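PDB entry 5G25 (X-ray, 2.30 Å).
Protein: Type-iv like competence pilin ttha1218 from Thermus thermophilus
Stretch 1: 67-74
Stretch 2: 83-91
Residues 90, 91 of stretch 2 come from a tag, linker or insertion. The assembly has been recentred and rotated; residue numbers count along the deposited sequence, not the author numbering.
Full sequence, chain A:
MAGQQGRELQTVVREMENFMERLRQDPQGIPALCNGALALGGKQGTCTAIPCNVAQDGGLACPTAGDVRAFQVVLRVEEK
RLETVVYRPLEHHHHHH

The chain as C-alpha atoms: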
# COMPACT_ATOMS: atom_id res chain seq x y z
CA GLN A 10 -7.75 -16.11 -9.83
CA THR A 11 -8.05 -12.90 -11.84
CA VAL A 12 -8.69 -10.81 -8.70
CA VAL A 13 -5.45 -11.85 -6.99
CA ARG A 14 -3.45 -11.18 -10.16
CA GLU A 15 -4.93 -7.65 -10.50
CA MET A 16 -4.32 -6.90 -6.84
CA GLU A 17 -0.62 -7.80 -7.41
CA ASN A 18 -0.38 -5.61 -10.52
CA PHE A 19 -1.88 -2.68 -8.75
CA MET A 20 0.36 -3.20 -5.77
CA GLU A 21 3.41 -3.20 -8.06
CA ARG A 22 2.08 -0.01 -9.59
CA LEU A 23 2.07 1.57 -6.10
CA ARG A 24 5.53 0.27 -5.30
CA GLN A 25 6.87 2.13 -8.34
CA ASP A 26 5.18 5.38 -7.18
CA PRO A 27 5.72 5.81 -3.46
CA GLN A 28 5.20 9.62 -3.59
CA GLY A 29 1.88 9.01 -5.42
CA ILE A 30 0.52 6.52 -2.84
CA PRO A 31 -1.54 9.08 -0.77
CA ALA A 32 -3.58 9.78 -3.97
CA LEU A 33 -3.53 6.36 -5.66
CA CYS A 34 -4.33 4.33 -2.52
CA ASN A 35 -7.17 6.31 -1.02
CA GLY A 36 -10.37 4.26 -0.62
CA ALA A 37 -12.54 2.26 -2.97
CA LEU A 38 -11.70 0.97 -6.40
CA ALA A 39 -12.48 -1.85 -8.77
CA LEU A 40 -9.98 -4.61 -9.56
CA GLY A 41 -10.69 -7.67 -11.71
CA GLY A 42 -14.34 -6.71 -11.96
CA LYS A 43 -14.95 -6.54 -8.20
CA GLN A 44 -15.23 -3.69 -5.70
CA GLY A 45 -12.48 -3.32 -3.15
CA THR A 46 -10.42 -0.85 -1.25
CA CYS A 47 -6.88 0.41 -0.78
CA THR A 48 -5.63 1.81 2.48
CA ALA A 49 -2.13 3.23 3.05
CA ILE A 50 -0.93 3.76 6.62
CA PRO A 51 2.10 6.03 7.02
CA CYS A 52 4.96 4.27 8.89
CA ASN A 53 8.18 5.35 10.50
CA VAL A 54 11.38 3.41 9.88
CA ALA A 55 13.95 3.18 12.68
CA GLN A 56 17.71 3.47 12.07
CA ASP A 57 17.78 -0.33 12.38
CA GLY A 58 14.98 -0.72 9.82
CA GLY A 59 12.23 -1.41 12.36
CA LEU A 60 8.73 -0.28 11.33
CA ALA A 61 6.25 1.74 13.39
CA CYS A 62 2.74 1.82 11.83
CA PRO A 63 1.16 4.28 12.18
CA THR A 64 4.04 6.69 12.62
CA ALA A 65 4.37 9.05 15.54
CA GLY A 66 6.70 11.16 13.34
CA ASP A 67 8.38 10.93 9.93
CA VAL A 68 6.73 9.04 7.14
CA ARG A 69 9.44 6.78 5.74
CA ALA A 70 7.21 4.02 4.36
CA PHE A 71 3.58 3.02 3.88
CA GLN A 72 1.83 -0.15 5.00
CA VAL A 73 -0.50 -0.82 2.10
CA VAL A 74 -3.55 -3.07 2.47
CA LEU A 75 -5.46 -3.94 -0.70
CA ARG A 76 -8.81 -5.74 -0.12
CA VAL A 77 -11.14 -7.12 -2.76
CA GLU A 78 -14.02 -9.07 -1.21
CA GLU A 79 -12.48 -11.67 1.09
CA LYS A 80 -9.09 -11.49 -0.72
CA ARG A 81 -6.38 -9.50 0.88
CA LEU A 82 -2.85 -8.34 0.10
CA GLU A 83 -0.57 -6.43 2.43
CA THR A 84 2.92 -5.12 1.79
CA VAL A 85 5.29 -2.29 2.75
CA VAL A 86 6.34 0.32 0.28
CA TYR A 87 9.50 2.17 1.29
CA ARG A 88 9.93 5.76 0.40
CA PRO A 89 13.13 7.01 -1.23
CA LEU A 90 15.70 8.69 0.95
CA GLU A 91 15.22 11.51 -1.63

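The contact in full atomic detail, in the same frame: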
# COMPACT_ATOMS: atom_id res chain seq x y z
N ASP A 67 8.09 10.93 11.36
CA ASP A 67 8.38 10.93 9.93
C ASP A 67 7.68 9.79 9.22
O ASP A 67 7.47 8.72 9.79
CB ASP A 67 9.87 10.80 9.65
CG ASP A 67 10.69 11.84 10.36
OD1 ASP A 67 10.44 13.05 10.13
OD2 ASP A 67 11.57 11.44 11.15
N VAL A 68 7.31 10.05 7.97
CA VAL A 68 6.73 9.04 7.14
C VAL A 68 7.87 8.55 6.26
O VAL A 68 8.34 9.27 5.39
CB VAL A 68 5.56 9.61 6.32
CG1 VAL A 68 4.99 8.56 5.38
CG2 VAL A 68 4.46 10.12 7.25
N ARG A 69 8.35 7.34 6.53
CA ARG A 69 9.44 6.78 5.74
C ARG A 69 8.99 5.59 4.90
O ARG A 69 9.75 5.10 4.08
CB ARG A 69 10.64 6.41 6.62
CG ARG A 69 11.26 7.61 7.34
CD ARG A 69 12.77 7.72 7.11
NE ARG A 69 13.50 6.54 7.58
CZ ARG A 69 14.83 6.40 7.55
NH1 ARG A 69 15.62 7.36 7.08
NH2 ARG A 69 15.38 5.28 8.00
N ALA A 70 7.75 5.13 5.11
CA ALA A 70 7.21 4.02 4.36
C ALA A 70 5.71 4.00 4.55
O ALA A 70 5.21 4.67 5.44
CB ALA A 70 7.82 2.71 4.84
N PHE A 71 5.02 3.23 3.72
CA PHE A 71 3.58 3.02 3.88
C PHE A 71 3.30 1.54 3.99
O PHE A 71 3.82 0.75 3.20
CB PHE A 71 2.77 3.53 2.68
CG PHE A 71 2.78 5.01 2.53
CD1 PHE A 71 1.91 5.80 3.30
CD2 PHE A 71 3.62 5.63 1.61
CE1 PHE A 71 1.90 7.16 3.17
CE2 PHE A 71 3.59 7.01 1.47
CZ PHE A 71 2.75 7.77 2.27
N GLN A 72 2.45 1.18 4.95
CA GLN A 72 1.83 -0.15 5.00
C GLN A 72 0.56 -0.10 4.14
O GLN A 72 -0.39 0.65 4.42
CB GLN A 72 1.53 -0.51 6.45
CG GLN A 72 0.78 -1.81 6.64
CD GLN A 72 0.09 -1.90 8.02
OE1 GLN A 72 0.27 -1.04 8.90
NE2 GLN A 72 -0.71 -2.93 8.20
N VAL A 73 0.56 -0.88 3.07
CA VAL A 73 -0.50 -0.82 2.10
C VAL A 73 -1.31 -2.09 2.22
O VAL A 73 -0.74 -3.19 2.19
CB VAL A 73 0.09 -0.71 0.68
CG1 VAL A 73 -1.02 -0.60 -0.36
CG2 VAL A 73 1.01 0.49 0.57
N VAL A 74 -2.63 -1.94 2.42
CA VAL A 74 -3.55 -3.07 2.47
C VAL A 74 -4.58 -2.93 1.34
O VAL A 74 -5.38 -2.00 1.31
CB VAL A 74 -4.26 -3.16 3.83
CG1 VAL A 74 -5.13 -4.40 3.90
CG2 VAL A 74 -3.25 -3.16 4.96
N GLU A 83 -1.25 -7.47 1.69
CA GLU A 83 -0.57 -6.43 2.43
C GLU A 83 0.92 -6.44 2.12
O GLU A 83 1.54 -7.50 1.98
CB GLU A 83 -0.81 -6.63 3.92
CG GLU A 83 0.01 -5.71 4.80
CD GLU A 83 -0.31 -5.87 6.27
OE1 GLU A 83 -1.44 -6.30 6.61
OE2 GLU A 83 0.58 -5.55 7.10
N THR A 84 1.49 -5.25 1.96
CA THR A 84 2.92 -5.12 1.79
C THR A 84 3.40 -3.80 2.40
O THR A 84 2.61 -3.07 3.01
CB THR A 84 3.33 -5.26 0.31
OG1 THR A 84 4.71 -5.62 0.22
CG2 THR A 84 3.09 -3.99 -0.46
N VAL A 85 4.69 -3.54 2.28
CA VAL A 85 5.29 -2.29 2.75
C VAL A 85 5.98 -1.68 1.56
O VAL A 85 6.71 -2.36 0.83
CB VAL A 85 6.29 -2.52 3.90
CG1 VAL A 85 7.00 -1.22 4.28
CG2 VAL A 85 5.56 -3.09 5.12
N VAL A 86 5.68 -0.41 1.32
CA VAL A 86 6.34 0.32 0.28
C VAL A 86 7.24 1.32 0.97
O VAL A 86 6.78 2.09 1.79
CB VAL A 86 5.34 1.02 -0.64
CG1 VAL A 86 6.07 1.84 -1.69
CG2 VAL A 86 4.46 -0.02 -1.29
N TYR A 87 8.54 1.27 0.67
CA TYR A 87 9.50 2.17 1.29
C TYR A 87 9.58 3.41 0.46
O TYR A 87 9.45 3.36 -0.76
CB TYR A 87 10.88 1.51 1.44
CG TYR A 87 10.88 0.36 2.43
CD1 TYR A 87 10.54 -0.92 2.03
CD2 TYR A 87 11.18 0.58 3.77
CE1 TYR A 87 10.51 -1.97 2.93
CE2 TYR A 87 11.16 -0.47 4.69
CZ TYR A 87 10.81 -1.74 4.27
OH TYR A 87 10.77 -2.78 5.18
N ARG A 88 9.77 4.54 1.11
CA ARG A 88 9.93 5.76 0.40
C ARG A 88 11.41 6.04 0.15
O ARG A 88 12.25 5.64 0.95
CB ARG A 88 9.24 6.90 1.14
CG ARG A 88 7.72 6.74 1.13
CD ARG A 88 7.03 8.06 0.81
NE ARG A 88 7.46 9.10 1.72
CZ ARG A 88 6.78 10.20 2.00
NH1 ARG A 88 5.62 10.44 1.41
NH2 ARG A 88 7.27 11.05 2.86
N PRO A 89 11.73 6.72 -0.97
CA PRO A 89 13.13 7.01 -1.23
C PRO A 89 13.70 7.90 -0.15
O PRO A 89 12.97 8.67 0.49
CB PRO A 89 13.09 7.77 -2.57
CG PRO A 89 11.79 7.37 -3.19
CD PRO A 89 10.86 7.26 -2.02
N LEU A 90 15.00 7.77 0.07
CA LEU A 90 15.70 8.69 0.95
C LEU A 90 15.56 10.12 0.41
O LEU A 90 15.53 11.07 1.19
CB LEU A 90 17.18 8.30 1.06
CG LEU A 90 17.49 7.02 1.83
CD1 LEU A 90 18.94 6.63 1.63
CD2 LEU A 90 17.17 7.19 3.31
N GLU A 91 15.43 10.23 -0.92
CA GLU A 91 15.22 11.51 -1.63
C GLU A 91 16.57 12.06 -2.10
O GLU A 91 16.61 12.88 -3.04
CB GLU A 91 14.51 12.56 -0.76
CG GLU A 91 13.14 12.15 -0.22
CD GLU A 91 12.78 12.87 1.07
OE1 GLU A 91 13.70 13.26 1.83
OE2 GLU A 91 11.57 13.04 1.33

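Strands 70-74 and 83-87 pair antiparallel, and backbone hydrogen bonds fix the register: Phe71 N to Val86 O is 2.8 Å, Val86 N to Phe71 O is 2.9 Å, and Val73 N to Thr84 O and Thr84 N to Val73 O are both 3.0 Å. Arg88 N to Arg69 O, 3.0 Å, extends the ladder past the strand ends.

Side chains alternate between the two faces. On one, Ala70 is a low point facing two larger side chains of the other strand, Val85 and Tyr87. Its CB lies 4.1 Å from Val85 CG1 and 4.1 Å from Tyr87 CD2, so the small methyl touches both. Farther along this face, Gln72 NE2 makes a weak hydrogen bond to Glu83 OE2, 3.1 Å. Val74 CG2 lies 4.0 Å from Glu83 OE1.

On the other face, Val73 CG2 meets Val86 CG2 at 4.0 Å, a diagonal contact between successive pairs on this face. The end of the Phe71 side chain comes nearer the second stretch, and its CE2 lies 3.7 Å from Arg88 CD. The Arg88 side chain thus touches the Phe71 ring and reaches on to Val68, whose CB lies over one face of the guanidinium, 4.1 Å from Arg88 NH2. The same Arg88 NH2 makes a weak hydrogen bond to Val68 O, 3.3 Å.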